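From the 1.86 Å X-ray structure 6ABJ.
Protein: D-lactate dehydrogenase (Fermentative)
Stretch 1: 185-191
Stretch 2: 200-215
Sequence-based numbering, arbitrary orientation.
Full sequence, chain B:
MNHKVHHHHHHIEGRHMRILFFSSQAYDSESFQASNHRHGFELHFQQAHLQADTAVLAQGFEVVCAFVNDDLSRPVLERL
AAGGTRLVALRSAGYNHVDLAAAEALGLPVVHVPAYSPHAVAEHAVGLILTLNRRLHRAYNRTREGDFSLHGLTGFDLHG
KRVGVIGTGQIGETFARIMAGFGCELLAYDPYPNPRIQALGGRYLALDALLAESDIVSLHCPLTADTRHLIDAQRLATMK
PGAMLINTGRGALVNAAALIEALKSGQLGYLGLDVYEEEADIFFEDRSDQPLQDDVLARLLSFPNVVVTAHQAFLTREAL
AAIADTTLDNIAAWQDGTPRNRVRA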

# COMPACT_ATOMS: atom_id res chain seq x y z
N GLU B 185 -10.67 -26.13 -20.43
CA GLU B 185 -11.80 -26.97 -20.76
C GLU B 185 -13.03 -26.21 -20.32
O GLU B 185 -13.23 -26.00 -19.10
CB GLU B 185 -11.67 -28.28 -19.99
CG GLU B 185 -12.80 -29.26 -20.28
CD GLU B 185 -12.73 -30.55 -19.50
OE1 GLU B 185 -11.75 -30.89 -18.83
OE2 GLU B 185 -13.76 -31.21 -19.56
N LEU B 186 -13.88 -25.83 -21.28
CA LEU B 186 -15.05 -25.00 -21.01
C LEU B 186 -16.35 -25.76 -20.66
O LEU B 186 -16.79 -26.60 -21.47
CB LEU B 186 -15.37 -24.14 -22.18
CG LEU B 186 -14.73 -22.76 -22.16
CD1 LEU B 186 -15.31 -21.88 -21.08
CD2 LEU B 186 -13.24 -22.89 -21.96
N LEU B 187 -16.95 -25.42 -19.52
CA LEU B 187 -18.23 -25.94 -19.05
C LEU B 187 -19.20 -24.79 -19.00
O LEU B 187 -18.84 -23.64 -18.76
CB LEU B 187 -18.13 -26.59 -17.67
CG LEU B 187 -16.99 -27.57 -17.48
CD1 LEU B 187 -17.03 -28.10 -16.09
CD2 LEU B 187 -17.00 -28.69 -18.48
N ALA B 188 -20.44 -25.08 -19.30
CA ALA B 188 -21.42 -24.03 -19.39
C ALA B 188 -22.79 -24.42 -18.89
O ALA B 188 -23.23 -25.55 -19.04
CB ALA B 188 -21.53 -23.62 -20.84
N TYR B 189 -23.47 -23.46 -18.33
CA TYR B 189 -24.84 -23.62 -17.94
C TYR B 189 -25.63 -22.43 -18.48
O TYR B 189 -25.28 -21.26 -18.26
CB TYR B 189 -25.03 -23.69 -16.42
CG TYR B 189 -26.50 -23.62 -16.09
CD1 TYR B 189 -27.33 -24.72 -16.28
CD2 TYR B 189 -27.07 -22.42 -15.68
CE1 TYR B 189 -28.73 -24.64 -16.07
CE2 TYR B 189 -28.44 -22.32 -15.47
CZ TYR B 189 -29.25 -23.41 -15.64
OH TYR B 189 -30.59 -23.23 -15.41
N ASP B 190 -26.71 -22.73 -19.19
CA ASP B 190 -27.66 -21.66 -19.58
C ASP B 190 -29.02 -22.32 -19.78
O ASP B 190 -29.07 -23.43 -20.34
CB ASP B 190 -27.22 -20.91 -20.84
CG ASP B 190 -27.98 -19.62 -21.06
OD1 ASP B 190 -29.15 -19.66 -21.57
OD2 ASP B 190 -27.42 -18.53 -20.77
N PRO B 191 -30.08 -21.68 -19.31
CA PRO B 191 -31.39 -22.20 -19.71
C PRO B 191 -31.53 -22.43 -21.22
O PRO B 191 -32.12 -23.45 -21.62
CB PRO B 191 -32.37 -21.12 -19.19
CG PRO B 191 -31.62 -20.38 -18.15
CD PRO B 191 -30.20 -20.38 -18.62
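Stretch 2 200-215: LGGRYLALDALLAESD

Stretch 2 lies beside stretch 1 first as a short parallel β-strand and then, after a turn, as a helix that runs back across it. Three backbone hydrogen bonds join the two stretches, the last of them from Leu-205, just past the strand. Arg-203 N donates to Leu-186 O at 2.9 Å, Ala-188 N donates to Arg-203 O at 2.9 Å, and Leu-205 N donates to Ala-188 O at 3.0 Å. Arg-203 thus bonds through both its N and its O to the residues before and after its partner Leu-187, and Ala-188 does the same around Tyr-204, the usual alternation of a parallel pair. The register is Leu-187 with Arg-203 (CA to CA 4.9 Å) and Ala-188 with Tyr-204 (CA to CA 4.6 Å). CA-H...O contacts reinforce the ladder: Gly-202 CA lies 3.3 Å from Leu-186 O, Leu-187 CA 3.4 Å from Arg-203 O, and Tyr-204 CA 3.2 Å from Ala-188 O.

Before the strand, water extends the connection. One molecule donates to both Leu-186 O (2.7 Å) and Gly-201 O (2.9 Å); another accepts from Leu-186 N (2.8 Å) and donates to Gly-201 O (2.8 Å). Gly-201 closes the preceding helix in a Schellman motif, with a positive phi of 102° at which a CB would jam against the carbonyl O of Leu-200. A third water donates to Glu-185 OE2 at 2.9 Å and accepts from Arg-203 NE at 2.7 Å, linking the two charged side chains indirectly. Within stretch 2, Arg-203 NH2 forms a salt bridge with Glu-213 OE1 at 3.0 Å, tying the strand to the end of the helix; Leu-187 CD2 lies 3.7 Å from the same NH2.

Ala-206 is the N-cap of helix 207-213, whose axis passes 8.1 Å from that of strand 185-189 at a signed crossing angle of -147°, so the helix runs roughly antiparallel to the strand. Leu-187 points to the sheet face shared with Arg-203, and the helix and the residues flanking it pack there: Leu-187 CB lies 3.9 Å from Leu-205 CD1 and 4.4 Å from Leu-210 CG, while Leu-187 CD1 reaches Glu-213 CB and Ser-214 OG, each at 3.8 Å. That hydroxyl is held by the helix end, Ser-214 OG donating to Leu-210 O at 2.7 Å. Leu-210 points toward the strand and lays CD1 along its backbone, 3.6 Å from Ala-188 C and 3.5 Å from Tyr-189 N, with Tyr-189 CB 3.9 Å away from the same CD1.

The Tyr-189 ring takes the start of the helix: Leu-207 CB sits over one face, 4.1 Å from Tyr-189 CD1, and Leu-205 O approaches the edge at 3.6 Å from Tyr-189 CD1. On the other sheet face, Ala-188 CB lies over the ring of Tyr-204, 3.8 Å from Tyr-204 CE2, in a CH-pi contact; Asp-190 N meets the edge of that ring, 3.9 Å from Tyr-204 CE2. Together the two stretches bury 664 Å², both sides summed.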

# COMPACT_ATOMS: atom_id res chain seq x y z
N LEU B 200 -16.87 -23.65 -29.74
CA LEU B 200 -15.62 -23.36 -28.98
C LEU B 200 -15.05 -24.57 -28.29
O LEU B 200 -13.95 -24.48 -27.79
CB LEU B 200 -15.84 -22.32 -27.86
CG LEU B 200 -16.30 -21.00 -28.42
CD1 LEU B 200 -16.79 -20.05 -27.34
CD2 LEU B 200 -15.16 -20.42 -29.23
N GLY B 201 -15.79 -25.66 -28.19
CA GLY B 201 -15.35 -26.81 -27.42
C GLY B 201 -16.05 -26.89 -26.09
O GLY B 201 -15.76 -27.76 -25.28
N GLY B 202 -17.03 -26.02 -25.86
CA GLY B 202 -17.76 -25.98 -24.57
C GLY B 202 -18.79 -27.06 -24.38
O GLY B 202 -19.52 -27.42 -25.32
N ARG B 203 -18.90 -27.58 -23.16
CA ARG B 203 -19.86 -28.65 -22.82
C ARG B 203 -20.93 -28.04 -21.91
O ARG B 203 -20.64 -27.55 -20.78
CB ARG B 203 -19.13 -29.72 -22.03
CG ARG B 203 -19.42 -31.14 -22.43
CD ARG B 203 -19.55 -32.15 -21.34
NE ARG B 203 -18.59 -32.06 -20.22
CZ ARG B 203 -18.93 -32.29 -18.95
NH1 ARG B 203 -20.18 -32.61 -18.62
NH2 ARG B 203 -18.06 -32.23 -17.98
N TYR B 204 -22.19 -28.14 -22.31
CA TYR B 204 -23.29 -27.77 -21.39
C TYR B 204 -23.57 -28.87 -20.44
O TYR B 204 -23.50 -30.05 -20.82
CB TYR B 204 -24.60 -27.38 -22.16
CG TYR B 204 -24.57 -25.98 -22.73
CD1 TYR B 204 -24.08 -25.77 -24.00
CD2 TYR B 204 -25.00 -24.89 -22.00
CE1 TYR B 204 -24.07 -24.54 -24.55
CE2 TYR B 204 -24.92 -23.63 -22.51
CZ TYR B 204 -24.52 -23.46 -23.82
OH TYR B 204 -24.45 -22.21 -24.41
N LEU B 205 -23.92 -28.50 -19.20
CA LEU B 205 -24.29 -29.43 -18.18
C LEU B 205 -25.16 -28.76 -17.16
O LEU B 205 -25.37 -27.58 -17.19
CB LEU B 205 -23.08 -30.14 -17.54
CG LEU B 205 -21.77 -29.42 -17.12
CD1 LEU B 205 -21.78 -27.87 -17.11
CD2 LEU B 205 -21.08 -30.01 -15.95
N ALA B 206 -25.69 -29.54 -16.23
CA ALA B 206 -26.48 -28.99 -15.15
C ALA B 206 -25.67 -28.02 -14.25
O ALA B 206 -24.47 -28.20 -14.05
CB ALA B 206 -27.04 -30.11 -14.31
N LEU B 207 -26.35 -27.01 -13.70
CA LEU B 207 -25.71 -26.00 -12.87
C LEU B 207 -24.91 -26.71 -11.77
O LEU B 207 -23.78 -26.29 -11.47
CB LEU B 207 -26.74 -25.07 -12.26
CG LEU B 207 -26.32 -24.02 -11.27
CD1 LEU B 207 -25.21 -23.13 -11.83
CD2 LEU B 207 -27.50 -23.18 -10.82
N ASP B 208 -25.52 -27.68 -11.13
CA ASP B 208 -24.90 -28.28 -9.95
C ASP B 208 -23.63 -29.05 -10.30
O ASP B 208 -22.64 -28.94 -9.60
CB ASP B 208 -25.90 -29.10 -9.17
CG ASP B 208 -26.83 -28.24 -8.32
OD1 ASP B 208 -26.52 -27.06 -7.97
OD2 ASP B 208 -27.87 -28.74 -7.94
N ALA B 209 -23.62 -29.64 -11.49
CA ALA B 209 -22.47 -30.34 -11.97
C ALA B 209 -21.37 -29.37 -12.42
O ALA B 209 -20.19 -29.58 -12.11
CB ALA B 209 -22.87 -31.22 -13.09
N LEU B 210 -21.77 -28.26 -13.05
CA LEU B 210 -20.83 -27.18 -13.33
C LEU B 210 -20.10 -26.72 -12.07
O LEU B 210 -18.87 -26.58 -12.06
CB LEU B 210 -21.51 -26.02 -14.02
CG LEU B 210 -20.61 -24.87 -14.46
CD1 LEU B 210 -21.25 -24.19 -15.69
CD2 LEU B 210 -20.46 -23.89 -13.35
N LEU B 211 -20.85 -26.49 -11.01
CA LEU B 211 -20.30 -25.97 -9.79
C LEU B 211 -19.34 -27.01 -9.17
O LEU B 211 -18.21 -26.67 -8.70
CB LEU B 211 -21.40 -25.56 -8.88
CG LEU B 211 -22.19 -24.27 -9.25
CD1 LEU B 211 -23.37 -24.07 -8.32
CD2 LEU B 211 -21.37 -23.04 -9.24
N ALA B 212 -19.75 -28.25 -9.16
CA ALA B 212 -18.85 -29.29 -8.56
C ALA B 212 -17.57 -29.55 -9.42
O ALA B 212 -16.54 -29.88 -8.86
CB ALA B 212 -19.61 -30.56 -8.40
N GLU B 213 -17.59 -29.29 -10.72
CA GLU B 213 -16.51 -29.68 -11.57
C GLU B 213 -15.53 -28.57 -11.88
O GLU B 213 -14.41 -28.84 -12.29
CB GLU B 213 -17.04 -30.24 -12.91
CG GLU B 213 -17.80 -31.59 -12.76
CD GLU B 213 -18.43 -32.17 -13.99
OE1 GLU B 213 -17.92 -31.89 -15.04
OE2 GLU B 213 -19.40 -32.99 -13.86
N SER B 214 -15.94 -27.32 -11.70
CA SER B 214 -15.19 -26.21 -12.22
C SER B 214 -14.05 -25.75 -11.26
O SER B 214 -14.27 -25.65 -10.07
CB SER B 214 -16.14 -25.05 -12.44
OG SER B 214 -17.02 -25.29 -13.50
N ASP B 215 -12.88 -25.44 -11.81
CA ASP B 215 -11.82 -24.79 -11.09
C ASP B 215 -12.07 -23.29 -10.99
O ASP B 215 -11.69 -22.61 -10.01
CB ASP B 215 -10.49 -25.09 -11.82
CG ASP B 215 -10.19 -26.54 -11.90
OD1 ASP B 215 -10.11 -27.20 -10.87
OD2 ASP B 215 -10.08 -27.06 -13.00
O HOH W 1 -16.19 -31.08 -21.10
O HOH W 2 -15.68 -28.83 -22.58
O HOH W 3 -13.59 -26.80 -23.88